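Local coordinates for phycocyanobilin lyase subunit beta (Nostoc sp. PCC 7120, PDB 5N3U), which forms with the alpha subunit a lyase that is probably required for attaching the bilin chromophore to the phycocyanin alpha chain, at residues A134-K137 with A138-L142; H175-L178 with K179-L182. All blocks are in the same frame, centred on the assembly; numbering follows the deposited sequence.

Contact 1: residues A134-K137 with A138-L142; sequences APKK and ALETL
Glu140 holds its carboxylate between two lysines of the preceding turn, one oxygen for each. The short bridge goes to Lys137, whose NZ lies 2.7 Å from Glu140 OE1 and meets it on the syn lone pair. Lys137 gets there by curling: its chain bends at chi2 (-57°) and again at chi3 (-71°), which swings the ammonium round toward Glu140. That ammonium also forms a salt bridge with Asp64 of the alpha subunit, so it is shared between two carboxylates. On the other oxygen the grip is looser. Lys136 crosses Glu140 at about a right angle, and its CE comes to 3.1 Å from Glu140 OE2 while the NZ to OE2 salt bridge is long, at 3.9 Å. With an alanine here, Lys137 would probably keep Asp64 of the alpha subunit but lose its mate on this helix, its curled chain freer to turn, and Lys136 would lose its long bridge.

Beneath the charges, from Ala138 to Thr141 each N-H bonds to the carbonyl four residues back, although the helix is kinked at Pro135, whose N has no bond to the turn before. This is an i to i+3 and i to i+4 salt-bridge network on a HEAT-repeat helix, reaching the subunit interface through Lys137.

Contact 2: residues H175-L178 with K179-L182; sequences HTRL and KEML
The Arg177 guanidinium is the flat group here, and Met181 lies over one of its faces: Met181 CG sits 3.3 Å above the plane, over its centre, with SD 3.8 Å from Arg177 NE. At the edge comes Glu180. Its OE2 accepts a hydrogen bond from Arg177 NH1 at 2.8 Å, part of a salt bridge, close to the guanidinium plane but on the anti side of the carboxylate and somewhat out of its plane. The two planes are turned 54° apart, and the N-H...O angle of 144° makes the bond bent. Arg177 reaches both residues because CG stands opposite the backbone N (chi1 176°) and the chain then turns at chi2, laying the guanidinium along the next turn. Its NE bonds to Ser146 OG, which helps fix the plane.

The other carboxylate oxygen, Glu180 OE1, rests 3.1 Å from the methyl CG2 of Thr176, whose hydroxyl is hydrogen-bonded to Gln172. Further round, Lys179 folds back along the His175 carbonyl, its CG 3.4 Å from His175 O.

Leu178 and Met181 face inward on helix 171-184, both touching Ile158 of helix 151-163; Met181 also meets Ile194, and Leu182 packs on Arg191 and Ile194, of helix 188-198.

In the fold
From the N terminus, the chain passes through several helices before helix 130-145, which carries contact 1; helix 151-163 follows, and helix 171-184 then carries contact 2. Each contact joins successive turns of one helix, so neither closes a loop, and they come in series without nesting or crossing. Their centres lie about 16 Å apart and their nearest atoms about 6 Å, with no touch. Helix 151-163 links them: Leu161 packs against Leu139 and Leu142 of contact 1, while Ile158 meets Leu178 and Met181 of contact 2. Contact 1 also packs on helices 95-104 and 108-118 and borders the alpha subunit, whereas contact 2 continues the stack toward helix 188-198.

Contact 1: residues A134-K137 with A138-L142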
loop_
_atom_site.group_PDB
_atom_site.type_symbol
_atom_site.label_atom_id
_atom_site.label_comp_id
_atom_site.label_asym_id
_atom_site.label_seq_id
_atom_site.Cartn_x
_atom_site.Cartn_y
_atom_site.Cartn_z
ATOM N N ALA B 134 -8.399 -12.878 26.982
ATOM C CA ALA B 134 -8.410 -11.926 25.915
ATOM C C ALA B 134 -7.453 -10.711 26.136
ATOM O O ALA B 134 -6.673 -10.347 25.219
ATOM C CB ALA B 134 -9.787 -11.465 25.692
ATOM N N PRO B 135 -7.543 -10.057 27.316
ATOM C CA PRO B 135 -6.671 -8.897 27.537
ATOM C C PRO B 135 -5.245 -9.277 27.562
ATOM O O PRO B 135 -4.385 -8.520 27.202
ATOM C CB PRO B 135 -7.166 -8.319 28.883
ATOM C CG PRO B 135 -7.961 -9.374 29.495
ATOM C CD PRO B 135 -8.575 -10.148 28.358
ATOM N N LYS B 136 -4.971 -10.505 27.948
ATOM C CA LYS B 136 -3.635 -10.957 27.940
ATOM C C LYS B 136 -3.116 -11.163 26.513
ATOM O O LYS B 136 -1.977 -10.892 26.243
ATOM C CB LYS B 136 -3.511 -12.246 28.815
ATOM C CG LYS B 136 -2.213 -13.012 28.648
ATOM C CD LYS B 136 -0.970 -12.268 29.136
ATOM C CE LYS B 136 0.319 -13.073 28.838
ATOM N NZ LYS B 136 1.576 -12.289 28.975
ATOM N N LYS B 137 -3.941 -11.612 25.605
ATOM C CA LYS B 137 -3.507 -11.745 24.216
ATOM C C LYS B 137 -3.305 -10.350 23.616
ATOM O O LYS B 137 -2.431 -10.131 22.817
ATOM C CB LYS B 137 -4.584 -12.446 23.374
ATOM C CG LYS B 137 -4.961 -13.853 23.744
ATOM C CD LYS B 137 -3.796 -14.817 23.742
ATOM C CE LYS B 137 -3.289 -15.124 22.307
ATOM N NZ LYS B 137 -1.993 -15.869 22.602
ATOM N N ALA B 138 -4.155 -9.393 24.000
ATOM C CA ALA B 138 -3.986 -8.030 23.519
ATOM C C ALA B 138 -2.653 -7.460 23.948
ATOM O O ALA B 138 -1.892 -6.939 23.133
ATOM C CB ALA B 138 -5.121 -7.178 24.006
ATOM N N LEU B 139 -2.317 -7.691 25.211
ATOM C CA LEU B 139 -1.055 -7.285 25.741
ATOM C C LEU B 139 0.068 -7.886 24.967
ATOM O O LEU B 139 0.983 -7.156 24.551
ATOM C CB LEU B 139 -0.978 -7.661 27.264
ATOM C CG LEU B 139 0.387 -7.460 27.904
ATOM C CD1 LEU B 139 0.783 -5.999 27.832
ATOM C CD2 LEU B 139 0.411 -7.977 29.364
ATOM N N GLU B 140 0.033 -9.181 24.698
ATOM C CA GLU B 140 1.147 -9.825 23.956
ATOM C C GLU B 140 1.353 -9.133 22.628
ATOM O O GLU B 140 2.464 -8.919 22.188
ATOM C CB GLU B 140 0.900 -11.329 23.710
ATOM C CG GLU B 140 0.924 -12.182 24.975
ATOM C CD GLU B 140 0.210 -13.607 24.875
ATOM O OE1 GLU B 140 -0.188 -14.159 23.767
ATOM O OE2 GLU B 140 -0.033 -14.180 25.968
ATOM N N THR B 141 0.254 -8.803 21.944
ATOM C CA THR B 141 0.401 -8.166 20.647
ATOM C C THR B 141 0.946 -6.786 20.789
ATOM O O THR B 141 1.757 -6.374 19.959
ATOM C CB THR B 141 -0.957 -8.124 19.908
ATOM O OG1 THR B 141 -1.201 -9.459 19.496
ATOM C CG2 THR B 141 -0.869 -7.425 18.573
ATOM N N LEU B 142 0.451 -6.044 21.767
ATOM C CA LEU B 142 0.939 -4.700 21.970
ATOM C C LEU B 142 2.406 -4.654 22.331
ATOM O O LEU B 142 3.126 -3.748 21.904
ATOM C CB LEU B 142 0.141 -3.983 23.009
ATOM C CG LEU B 142 -1.235 -3.507 22.571
ATOM C CD1 LEU B 142 -2.062 -3.159 23.740
ATOM C CD2 LEU B 142 -1.146 -2.278 21.714
#

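Contact 2: residues H175-L178 with K179-L182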
loop_
_atom_site.group_PDB
_atom_site.type_symbol
_atom_site.label_atom_id
_atom_site.label_comp_id
_atom_site.label_asym_id
_atom_site.label_seq_id
_atom_site.Cartn_x
_atom_site.Cartn_y
_atom_site.Cartn_z
ATOM N N HIS B 175 4.563 -1.882 32.936
ATOM C CA HIS B 175 5.691 -1.165 33.665
ATOM C C HIS B 175 7.035 -1.501 33.149
ATOM O O HIS B 175 7.811 -0.652 32.770
ATOM C CB HIS B 175 5.656 -1.443 35.154
ATOM C CG HIS B 175 4.517 -0.779 35.839
ATOM N ND1 HIS B 175 4.000 -1.224 37.035
ATOM C CD2 HIS B 175 3.766 0.294 35.482
ATOM C CE1 HIS B 175 2.992 -0.447 37.397
ATOM N NE2 HIS B 175 2.830 0.482 36.469
ATOM N N THR B 176 7.293 -2.785 33.049
ATOM C CA THR B 176 8.589 -3.253 32.655
ATOM C C THR B 176 8.883 -2.825 31.264
ATOM O O THR B 176 10.033 -2.409 30.962
ATOM C CB THR B 176 8.650 -4.776 32.805
ATOM O OG1 THR B 176 8.679 -5.094 34.202
ATOM C CG2 THR B 176 9.849 -5.388 32.089
ATOM N N ARG B 177 7.849 -2.895 30.389
ATOM C CA ARG B 177 8.121 -2.633 29.011
ATOM C C ARG B 177 8.356 -1.143 28.832
ATOM O O ARG B 177 9.235 -0.723 28.088
ATOM C CB ARG B 177 6.970 -3.143 28.142
ATOM C CG ARG B 177 7.137 -2.825 26.695
ATOM C CD ARG B 177 8.360 -3.406 26.128
ATOM N NE ARG B 177 8.621 -2.909 24.796
ATOM C CZ ARG B 177 9.823 -2.757 24.279
ATOM N NH1 ARG B 177 10.905 -3.036 25.005
ATOM N NH2 ARG B 177 9.965 -2.310 23.048
ATOM N N LEU B 178 7.526 -0.393 29.498
ATOM C CA LEU B 178 7.584 1.019 29.436
ATOM C C LEU B 178 8.940 1.574 29.901
ATOM O O LEU B 178 9.489 2.442 29.224
ATOM C CB LEU B 178 6.457 1.609 30.254
ATOM C CG LEU B 178 5.041 1.490 29.715
ATOM C CD1 LEU B 178 3.995 2.052 30.620
ATOM C CD2 LEU B 178 4.862 2.139 28.372
ATOM N N LYS B 179 9.500 1.046 31.001
ATOM C CA LYS B 179 10.847 1.442 31.417
ATOM C C LYS B 179 11.876 1.113 30.346
ATOM O O LYS B 179 12.720 1.962 30.044
ATOM C CB LYS B 179 11.275 0.750 32.696
ATOM C CG LYS B 179 10.485 1.137 33.932
ATOM C CD LYS B 179 10.966 0.398 35.198
ATOM C CE LYS B 179 9.824 -0.318 35.962
ATOM N NZ LYS B 179 8.731 0.575 36.487
ATOM N N GLU B 180 11.837 -0.087 29.763
ATOM C CA GLU B 180 12.805 -0.434 28.733
ATOM C C GLU B 180 12.672 0.537 27.551
ATOM O O GLU B 180 13.661 0.837 26.876
ATOM C CB GLU B 180 12.596 -1.840 28.137
ATOM C CG GLU B 180 12.807 -3.089 28.989
ATOM C CD GLU B 180 11.877 -4.254 28.555
ATOM O OE1 GLU B 180 11.334 -4.968 29.451
ATOM O OE2 GLU B 180 11.629 -4.430 27.321
ATOM N N MET B 181 11.451 0.992 27.257
ATOM C CA MET B 181 11.273 1.870 26.088
ATOM C C MET B 181 11.723 3.316 26.368
ATOM O O MET B 181 12.406 3.948 25.555
ATOM C CB MET B 181 9.803 1.824 25.628
ATOM C CG MET B 181 9.467 0.586 24.822
ATOM S SD MET B 181 7.708 0.726 24.418
ATOM C CE MET B 181 7.919 1.759 22.960
ATOM N N LEU B 182 11.353 3.822 27.531
ATOM C CA LEU B 182 11.907 5.107 28.024
ATOM C C LEU B 182 13.439 5.151 28.015
ATOM O O LEU B 182 13.999 6.177 27.694
ATOM C CB LEU B 182 11.411 5.421 29.425
ATOM C CG LEU B 182 11.651 6.856 29.886
ATOM C CD1 LEU B 182 11.045 7.894 28.962
ATOM C CD2 LEU B 182 11.081 7.044 31.268
#